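Local atomic coordinates of TSSL (PDB entry 4ACK), a protein that is probably a component of the type VI secretion system, as a DotU-family protein whose cytoplasmic domain would serve the transport of proteins. Residues Y60-K72 / C120-G134. Numbering follows the deposited sequence.
Sequences YIVFPLLAYVDEK and CYQTISLILHNDFYG
Both carboxylate oxygens of Glu71 are engaged by consecutive backbone N-H groups of the loop that follows helix 118-129, a worked example of a side-chain carboxylate standing in as acceptor for main-chain N-H groups past a helix end. Tyr133 N reaches Glu71 OE2 at 3.1 Å, nearly straight and on the syn lone pair, while Gly134 N meets Glu71 OE1 at 2.9 Å in a more bent bond, 22° out of the carboxylate plane. With CG anti to the backbone N (chi1 -177°) and the chain extended beyond it, the acid is carried out to this loop. Lys72 NZ takes the anti lone pair of Glu71 OE2 as a salt bridge, which would favour the charged carboxylate. The loop itself opens with a Schellman motif: Asp131, at positive phi, is the C-prime residue, and Phe132 N returns to Ile127 O while a weak bond joins Asp131 N to Leu128 O. Asn130 ND2 turns back to Leu126 O (3.0 Å), which already accepts Asn130 N. Asn130 O meets the Tyr68 ring at its edge, in plane. The Phe132 ring has Gly134 N over the centre of one face and Ile127 CD1 toward the rim of the other; Ile127 CG2 packs on Tyr68 CB. Ahead of the loop the two helix segments run nearly parallel (10°), their axes 9.0 Å apart at closest approach, with Ile61 CG1 against Cys120 SG (3.8 Å), within an all-helical bundle where helix 4-20 touches Leu65 and Thr123. Pro64 has no N-H to offer Tyr60 O, one turn earlier, and the helix kinks there; a water donates to that oxygen (2.6 Å) and to Cys120 O (2.9 Å), bridging the helices. Thr123 OG1 bonds Ile119 O, one turn back, while its CG2 lies against Ile61 O.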
ATOM      1  N   TYR A  60      -2.339  -4.352  -9.029  1.00 24.50           N
ATOM      2  CA  TYR A  60      -2.010  -2.958  -9.017  1.00 24.67           C
ATOM      3  C   TYR A  60      -2.658  -2.190  -7.855  1.00 24.90           C
ATOM      4  O   TYR A  60      -2.261  -1.074  -7.509  1.00 24.03           O
ATOM      5  CB  TYR A  60      -2.397  -2.308 -10.330  1.00 25.35           C
ATOM      6  CG  TYR A  60      -1.456  -2.590 -11.493  1.00 27.57           C
ATOM      7  CD1 TYR A  60      -0.399  -3.527 -11.383  1.00 27.40           C
ATOM      8  CD2 TYR A  60      -1.666  -1.961 -12.709  1.00 27.82           C
ATOM      9  CE1 TYR A  60       0.450  -3.759 -12.431  1.00 29.30           C
ATOM     10  CE2 TYR A  60      -0.818  -2.188 -13.790  1.00 31.89           C
ATOM     11  CZ  TYR A  60       0.229  -3.073 -13.643  1.00 33.48           C
ATOM     12  OH  TYR A  60       1.053  -3.245 -14.728  1.00 35.79           O
ATOM     13  N   ILE A  61      -3.725  -2.742  -7.306  1.00 25.59           N
ATOM     14  CA  ILE A  61      -4.454  -2.051  -6.276  1.00 25.05           C
ATOM     15  C   ILE A  61      -3.903  -2.574  -4.949  1.00 25.85           C
ATOM     16  O   ILE A  61      -3.622  -1.787  -4.100  1.00 27.00           O
ATOM     17  CB  ILE A  61      -5.962  -2.377  -6.377  1.00 25.30           C
ATOM     18  CG1 ILE A  61      -6.556  -1.680  -7.584  1.00 27.64           C
ATOM     19  CG2 ILE A  61      -6.735  -2.004  -5.059  1.00 20.41           C
ATOM     20  CD1 ILE A  61      -7.845  -2.412  -8.049  1.00 33.33           C
ATOM     21  N   VAL A  62      -3.721  -3.889  -4.804  1.00 25.40           N
ATOM     22  CA  VAL A  62      -3.337  -4.445  -3.524  1.00 27.35           C
ATOM     23  C   VAL A  62      -1.785  -4.391  -3.251  1.00 28.78           C
ATOM     24  O   VAL A  62      -1.369  -4.236  -2.124  1.00 26.71           O
ATOM     25  CB  VAL A  62      -3.833  -5.901  -3.410  1.00 28.31           C
ATOM     26  CG1 VAL A  62      -3.291  -6.672  -2.114  1.00 24.67           C
ATOM     27  CG2 VAL A  62      -5.387  -5.909  -3.496  1.00 27.76           C
ATOM     28  N   PHE A  63      -0.949  -4.572  -4.272  1.00 28.79           N
ATOM     29  CA  PHE A  63       0.509  -4.516  -3.977  1.00 28.59           C
ATOM     30  C   PHE A  63       0.957  -3.172  -3.313  1.00 28.07           C
ATOM     31  O   PHE A  63       1.711  -3.192  -2.361  1.00 28.82           O
ATOM     32  CB  PHE A  63       1.325  -4.765  -5.225  1.00 28.50           C
ATOM     33  CG  PHE A  63       2.795  -4.753  -4.962  1.00 28.68           C
ATOM     34  CD1 PHE A  63       3.507  -3.540  -4.947  1.00 26.99           C
ATOM     35  CD2 PHE A  63       3.448  -5.940  -4.650  1.00 26.62           C
ATOM     36  CE1 PHE A  63       4.895  -3.541  -4.681  1.00 27.94           C
ATOM     37  CE2 PHE A  63       4.854  -5.950  -4.367  1.00 29.65           C
ATOM     38  CZ  PHE A  63       5.551  -4.762  -4.381  1.00 27.74           C
ATOM     39  N   PRO A  64       0.542  -2.018  -3.848  1.00 26.42           N
ATOM     40  CA  PRO A  64       0.998  -0.795  -3.257  1.00 26.84           C
ATOM     41  C   PRO A  64       0.534  -0.619  -1.816  1.00 28.56           C
ATOM     42  O   PRO A  64       1.193   0.083  -1.058  1.00 26.60           O
ATOM     43  CB  PRO A  64       0.347   0.295  -4.128  1.00 26.71           C
ATOM     44  CG  PRO A  64       0.179  -0.394  -5.496  1.00 26.50           C
ATOM     45  CD  PRO A  64      -0.184  -1.797  -5.110  1.00 27.18           C
ATOM     46  N   LEU A  65      -0.638  -1.166  -1.461  1.00 28.68           N
ATOM     47  CA  LEU A  65      -1.126  -1.040  -0.103  1.00 27.61           C
ATOM     48  C   LEU A  65      -0.260  -1.858   0.781  1.00 26.45           C
ATOM     49  O   LEU A  65       0.096  -1.414   1.868  1.00 27.32           O
ATOM     50  CB  LEU A  65      -2.608  -1.485   0.012  1.00 27.78           C
ATOM     51  CG  LEU A  65      -3.162  -1.530   1.425  1.00 29.37           C
ATOM     52  CD1 LEU A  65      -3.177  -0.065   1.900  1.00 29.34           C
ATOM     53  CD2 LEU A  65      -4.585  -2.148   1.368  1.00 33.41           C
ATOM     54  N   LEU A  66       0.106  -3.054   0.351  1.00 27.12           N
ATOM     55  CA  LEU A  66       1.058  -3.868   1.119  1.00 28.48           C
ATOM     56  C   LEU A  66       2.446  -3.247   1.292  1.00 30.14           C
ATOM     57  O   LEU A  66       3.105  -3.424   2.355  1.00 30.00           O
ATOM     58  CB  LEU A  66       1.292  -5.210   0.462  1.00 28.35           C
ATOM     59  CG  LEU A  66       0.068  -6.058   0.124  1.00 34.23           C
ATOM     60  CD1 LEU A  66       0.507  -7.420  -0.416  1.00 35.56           C
ATOM     61  CD2 LEU A  66      -0.868  -6.225   1.298  1.00 37.87           C
ATOM     62  N   ALA A  67       2.940  -2.635   0.221  1.00 29.93           N
ATOM     63  CA  ALA A  67       4.209  -1.940   0.250  1.00 30.51           C
ATOM     64  C   ALA A  67       4.154  -0.728   1.202  1.00 31.08           C
ATOM     65  O   ALA A  67       5.142  -0.423   1.887  1.00 31.40           O
ATOM     66  CB  ALA A  67       4.570  -1.469  -1.144  1.00 30.32           C
ATOM     67  N   TYR A  68       3.026  -0.012   1.213  1.00 31.03           N
ATOM     68  CA  TYR A  68       2.840   1.056   2.145  1.00 30.41           C
ATOM     69  C   TYR A  68       2.900   0.517   3.625  1.00 32.32           C
ATOM     70  O   TYR A  68       3.629   1.074   4.479  1.00 31.07           O
ATOM     71  CB  TYR A  68       1.551   1.800   1.845  1.00 31.29           C
ATOM     72  CG  TYR A  68       1.043   2.638   3.015  1.00 31.57           C
ATOM     73  CD1 TYR A  68       0.217   2.067   4.033  1.00 35.20           C
ATOM     74  CD2 TYR A  68       1.478   3.942   3.181  1.00 34.12           C
ATOM     75  CE1 TYR A  68      -0.200   2.831   5.169  1.00 36.00           C
ATOM     76  CE2 TYR A  68       1.080   4.726   4.280  1.00 37.65           C
ATOM     77  CZ  TYR A  68       0.228   4.178   5.265  1.00 39.10           C
ATOM     78  OH  TYR A  68      -0.152   5.006   6.296  1.00 41.76           O
ATOM     79  N   VAL A  69       2.155  -0.563   3.914  1.00 31.93           N
ATOM     80  CA  VAL A  69       2.140  -1.143   5.251  1.00 32.73           C
ATOM     81  C   VAL A  69       3.559  -1.619   5.638  1.00 34.21           C
ATOM     82  O   VAL A  69       4.067  -1.273   6.719  1.00 32.80           O
ATOM     83  CB  VAL A  69       1.188  -2.328   5.376  1.00 32.08           C
ATOM     84  CG1 VAL A  69       1.345  -2.941   6.762  1.00 35.04           C
ATOM     85  CG2 VAL A  69      -0.285  -1.885   5.160  1.00 32.46           C
ATOM     86  N   ASP A  70       4.174  -2.418   4.764  1.00 33.75           N
ATOM     87  CA  ASP A  70       5.538  -2.843   4.969  1.00 35.60           C
ATOM     88  C   ASP A  70       6.478  -1.671   5.269  1.00 35.88           C
ATOM     89  O   ASP A  70       7.294  -1.782   6.182  1.00 35.49           O
ATOM     90  CB  ASP A  70       6.062  -3.614   3.781  1.00 35.73           C
ATOM     91  CG  ASP A  70       5.500  -4.999   3.695  1.00 38.03           C
ATOM     92  OD1 ASP A  70       4.912  -5.517   4.698  1.00 41.53           O
ATOM     93  OD2 ASP A  70       5.636  -5.587   2.598  1.00 36.11           O
ATOM     94  N   GLU A  71       6.337  -0.557   4.530  1.00 34.99           N
ATOM     95  CA  GLU A  71       7.269   0.557   4.664  1.00 34.70           C
ATOM     96  C   GLU A  71       7.153   1.208   6.052  1.00 36.17           C
ATOM     97  O   GLU A  71       8.119   1.683   6.636  1.00 33.07           O
ATOM     98  CB  GLU A  71       6.978   1.637   3.619  1.00 33.65           C
ATOM     99  CG  GLU A  71       8.005   2.834   3.680  1.00 35.16           C
ATOM    100  CD  GLU A  71       7.813   3.819   2.560  1.00 33.01           C
ATOM    101  OE1 GLU A  71       8.046   3.394   1.405  1.00 32.70           O
ATOM    102  OE2 GLU A  71       7.404   4.985   2.825  1.00 32.15           O
ATOM    103  N   LYS A  72       5.917   1.320   6.519  1.00 37.14           N
ATOM    104  CA  LYS A  72       5.663   2.022   7.756  1.00 39.10           C
ATOM    105  C   LYS A  72       6.136   1.117   8.929  1.00 39.65           C
ATOM    106  O   LYS A  72       6.709   1.599   9.902  1.00 40.20           O
ATOM    107  CB  LYS A  72       4.177   2.429   7.840  1.00 39.04           C
ATOM    108  CG  LYS A  72       3.781   3.544   6.828  1.00 39.47           C
ATOM    109  CD  LYS A  72       4.921   4.600   6.635  1.00 44.49           C
ATOM    110  CE  LYS A  72       4.613   5.700   5.584  1.00 44.71           C
ATOM    111  NZ  LYS A  72       5.880   6.478   5.169  1.00 45.20           N
ATOM    112  N   CYS A 120      -7.655   2.134  -8.872  1.00 30.29           N
ATOM    113  CA  CYS A 120      -6.164   2.089  -9.058  1.00 30.47           C
ATOM    114  C   CYS A 120      -5.528   3.404  -8.650  1.00 30.11           C
ATOM    115  O   CYS A 120      -4.631   3.404  -7.828  1.00 29.31           O
ATOM    116  CB  CYS A 120      -5.780   1.758 -10.505  1.00 29.33           C
ATOM    117  SG  CYS A 120      -6.169   0.062 -10.885  1.00 34.23           S
ATOM    118  N   TYR A 121      -6.021   4.510  -9.222  1.00 29.86           N
ATOM    119  CA  TYR A 121      -5.548   5.854  -8.913  1.00 31.01           C
ATOM    120  C   TYR A 121      -5.803   6.331  -7.463  1.00 31.70           C
ATOM    121  O   TYR A 121      -5.012   7.171  -6.922  1.00 30.85           O
ATOM    122  CB  TYR A 121      -6.148   6.852  -9.913  1.00 30.84           C
ATOM    123  CG  TYR A 121      -5.940   6.398 -11.361  1.00 32.16           C
ATOM    124  CD1 TYR A 121      -6.838   5.530 -11.981  1.00 32.46           C
ATOM    125  CD2 TYR A 121      -4.805   6.806 -12.100  1.00 33.71           C
ATOM    126  CE1 TYR A 121      -6.650   5.083 -13.346  1.00 33.40           C
ATOM    127  CE2 TYR A 121      -4.588   6.356 -13.453  1.00 30.06           C
ATOM    128  CZ  TYR A 121      -5.514   5.486 -14.061  1.00 35.12           C
ATOM    129  OH  TYR A 121      -5.285   5.000 -15.376  1.00 30.10           O
ATOM    130  N   GLN A 122      -6.941   5.884  -6.868  1.00 30.73           N
ATOM    131  CA  GLN A 122      -7.350   6.293  -5.533  1.00 30.35           C
ATOM    132  C   GLN A 122      -6.468   5.583  -4.542  1.00 29.52           C
ATOM    133  O   GLN A 122      -6.124   6.129  -3.515  1.00 30.78           O
ATOM    134  CB  GLN A 122      -8.827   5.885  -5.231  1.00 30.67           C
ATOM    135  CG  GLN A 122      -9.860   6.606  -6.137  1.00 36.17           C
ATOM    136  CD  GLN A 122     -11.326   6.138  -5.909  1.00 45.11           C
ATOM    137  OE1 GLN A 122     -11.650   4.939  -5.999  1.00 43.89           O
ATOM    138  NE2 GLN A 122     -12.213   7.104  -5.631  1.00 44.61           N
ATOM    139  N   THR A 123      -6.165   4.326  -4.812  1.00 29.23           N
ATOM    140  CA  THR A 123      -5.284   3.603  -3.946  1.00 30.15           C
ATOM    141  C   THR A 123      -3.867   4.249  -3.918  1.00 29.83           C
ATOM    142  O   THR A 123      -3.309   4.444  -2.818  1.00 28.84           O
ATOM    143  CB  THR A 123      -5.248   2.172  -4.347  1.00 30.38           C
ATOM    144  OG1 THR A 123      -6.589   1.661  -4.247  1.00 33.17           O
ATOM    145  CG2 THR A 123      -4.335   1.407  -3.418  1.00 31.55           C
ATOM    146  N   ILE A 124      -3.336   4.644  -5.090  1.00 28.48           N
ATOM    147  CA  ILE A 124      -2.031   5.324  -5.130  1.00 28.12           C
ATOM    148  C   ILE A 124      -2.139   6.667  -4.413  1.00 28.87           C
ATOM    149  O   ILE A 124      -1.313   6.991  -3.596  1.00 28.20           O
ATOM    150  CB  ILE A 124      -1.462   5.560  -6.558  1.00 26.61           C
ATOM    151  CG1 ILE A 124      -1.306   4.239  -7.322  1.00 28.35           C
ATOM    152  CG2 ILE A 124      -0.095   6.326  -6.499  1.00 23.43           C
ATOM    153  CD1 ILE A 124      -0.416   3.237  -6.685  1.00 23.05           C
ATOM    154  N   SER A 125      -3.149   7.456  -4.759  1.00 31.21           N
ATOM    155  CA  SER A 125      -3.370   8.776  -4.119  1.00 32.15           C
ATOM    156  C   SER A 125      -3.384   8.635  -2.567  1.00 32.34           C
ATOM    157  O   SER A 125      -2.690   9.371  -1.847  1.00 32.78           O
ATOM    158  CB  SER A 125      -4.716   9.345  -4.568  1.00 31.54           C
ATOM    159  OG  SER A 125      -4.829  10.671  -4.126  1.00 34.00           O
ATOM    160  N   LEU A 126      -4.103   7.632  -2.079  1.00 31.38           N
ATOM    161  CA  LEU A 126      -4.181   7.412  -0.647  1.00 32.02           C
ATOM    162  C   LEU A 126      -2.841   7.118  -0.010  1.00 31.66           C
ATOM    163  O   LEU A 126      -2.487   7.772   0.957  1.00 31.95           O
ATOM    164  CB  LEU A 126      -5.187   6.279  -0.277  1.00 30.78           C
ATOM    165  CG  LEU A 126      -6.688   6.692  -0.463  1.00 34.40           C
ATOM    166  CD1 LEU A 126      -7.591   5.474  -0.478  1.00 31.94           C
ATOM    167  CD2 LEU A 126      -7.193   7.680   0.589  1.00 36.08           C
ATOM    168  N   ILE A 127      -2.108   6.119  -0.518  1.00 31.45           N
ATOM    169  CA  ILE A 127      -0.807   5.801   0.075  1.00 31.04           C
ATOM    170  C   ILE A 127       0.127   7.011  -0.005  1.00 31.07           C
ATOM    171  O   ILE A 127       0.823   7.268   0.975  1.00 32.37           O
ATOM    172  CB  ILE A 127      -0.181   4.492  -0.396  1.00 30.51           C
ATOM    173  CG1 ILE A 127       0.238   4.566  -1.855  1.00 30.08           C
ATOM    174  CG2 ILE A 127      -1.159   3.323  -0.192  1.00 30.95           C
ATOM    175  CD1 ILE A 127       1.318   3.517  -2.274  1.00 24.12           C
ATOM    176  N   LEU A 128       0.030   7.815  -1.067  1.00 30.00           N
ATOM    177  CA  LEU A 128       0.885   8.994  -1.225  1.00 31.29           C
ATOM    178  C   LEU A 128       0.475  10.163  -0.270  1.00 33.41           C
ATOM    179  O   LEU A 128       1.338  10.952   0.152  1.00 33.68           O
ATOM    180  CB  LEU A 128       0.942   9.485  -2.704  1.00 29.54           C
ATOM    181  CG  LEU A 128       1.670   8.565  -3.750  1.00 30.20           C
ATOM    182  CD1 LEU A 128       1.559   9.108  -5.209  1.00 29.28           C
ATOM    183  CD2 LEU A 128       3.132   8.367  -3.407  1.00 27.42           C
ATOM    184  N   HIS A 129      -0.830  10.296   0.014  1.00 33.13           N
ATOM    185  CA  HIS A 129      -1.303  11.255   0.997  1.00 34.65           C
ATOM    186  C   HIS A 129      -1.025  10.808   2.378  1.00 34.99           C
ATOM    187  O   HIS A 129      -0.988  11.636   3.258  1.00 35.80           O
ATOM    188  CB  HIS A 129      -2.787  11.631   0.818  1.00 34.94           C
ATOM    189  CG  HIS A 129      -2.969  12.730  -0.177  1.00 38.77           C
ATOM    190  ND1 HIS A 129      -3.226  12.494  -1.514  1.00 44.08           N
ATOM    191  CD2 HIS A 129      -2.832  14.069  -0.051  1.00 42.35           C
ATOM    192  CE1 HIS A 129      -3.294  13.649  -2.156  1.00 42.53           C
ATOM    193  NE2 HIS A 129      -3.040  14.620  -1.291  1.00 44.76           N
ATOM    194  N   ASN A 130      -0.864   9.496   2.575  1.00 35.11           N
ATOM    195  CA  ASN A 130      -0.276   8.951   3.814  1.00 34.57           C
ATOM    196  C   ASN A 130       1.271   8.747   3.874  1.00 33.80           C
ATOM    197  O   ASN A 130       1.763   7.907   4.645  1.00 34.14           O
ATOM    198  CB  ASN A 130      -1.049   7.710   4.227  1.00 35.24           C
ATOM    199  CG  ASN A 130      -2.461   8.092   4.707  1.00 39.57           C
ATOM    200  OD1 ASN A 130      -2.624   8.411   5.886  1.00 41.82           O
ATOM    201  ND2 ASN A 130      -3.426   8.233   3.769  1.00 34.07           N
ATOM    202  N   ASP A 131       2.005   9.531   3.078  1.00 34.02           N
ATOM    203  CA  ASP A 131       3.480   9.635   3.142  1.00 33.05           C
ATOM    204  C   ASP A 131       4.229   8.373   2.765  1.00 31.71           C
ATOM    205  O   ASP A 131       5.279   8.077   3.363  1.00 32.20           O
ATOM    206  CB  ASP A 131       3.932  10.175   4.503  1.00 34.68           C
ATOM    207  CG  ASP A 131       3.340  11.544   4.764  1.00 37.35           C
ATOM    208  OD1 ASP A 131       3.099  12.278   3.795  1.00 42.92           O
ATOM    209  OD2 ASP A 131       3.073  11.881   5.913  1.00 45.81           O
ATOM    210  N   PHE A 132       3.680   7.611   1.813  1.00 28.20           N
ATOM    211  CA  PHE A 132       4.503   6.639   1.113  1.00 27.96           C
ATOM    212  C   PHE A 132       5.607   7.377   0.325  1.00 25.46           C
ATOM    213  O   PHE A 132       5.336   8.302  -0.453  1.00 25.29           O
ATOM    214  CB  PHE A 132       3.692   5.756   0.166  1.00 26.78           C
ATOM    215  CG  PHE A 132       4.504   4.659  -0.472  1.00 27.83           C
ATOM    216  CD1 PHE A 132       4.896   3.529   0.260  1.00 27.09           C
ATOM    217  CD2 PHE A 132       4.923   4.781  -1.791  1.00 26.03           C
ATOM    218  CE1 PHE A 132       5.640   2.498  -0.339  1.00 25.18           C
ATOM    219  CE2 PHE A 132       5.708   3.794  -2.399  1.00 23.08           C
ATOM    220  CZ  PHE A 132       6.037   2.628  -1.684  1.00 23.30           C
ATOM    221  N   TYR A 133       6.832   6.948   0.556  1.00 25.85           N
ATOM    222  CA  TYR A 133       8.041   7.545  -0.063  1.00 27.99           C
ATOM    223  C   TYR A 133       8.741   6.568  -1.022  1.00 27.65           C
ATOM    224  O   TYR A 133       9.262   6.977  -2.053  1.00 28.93           O
ATOM    225  CB  TYR A 133       9.048   7.968   1.009  1.00 27.47           C
ATOM    226  CG  TYR A 133       8.519   9.012   1.948  1.00 31.57           C
ATOM    227  CD1 TYR A 133       7.700  10.048   1.487  1.00 33.34           C
ATOM    228  CD2 TYR A 133       8.809   8.962   3.301  1.00 33.18           C
ATOM    229  CE1 TYR A 133       7.206  11.021   2.372  1.00 33.37           C
ATOM    230  CE2 TYR A 133       8.323   9.949   4.178  1.00 36.40           C
ATOM    231  CZ  TYR A 133       7.530  10.964   3.694  1.00 33.66           C
ATOM    232  OH  TYR A 133       7.029  11.910   4.556  1.00 38.04           O
ATOM    233  N   GLY A 134       8.714   5.298  -0.668  1.00 26.29           N
ATOM    234  CA  GLY A 134       9.372   4.247  -1.398  1.00 25.58           C
ATOM    235  C   GLY A 134      10.799   4.657  -1.677  1.00 26.26           C
ATOM    236  O   GLY A 134      11.508   5.047  -0.755  1.00 26.89           O
TER
HETATM  237  O   HOH W   1      -3.035   1.162  -8.652  1.00 31.17           O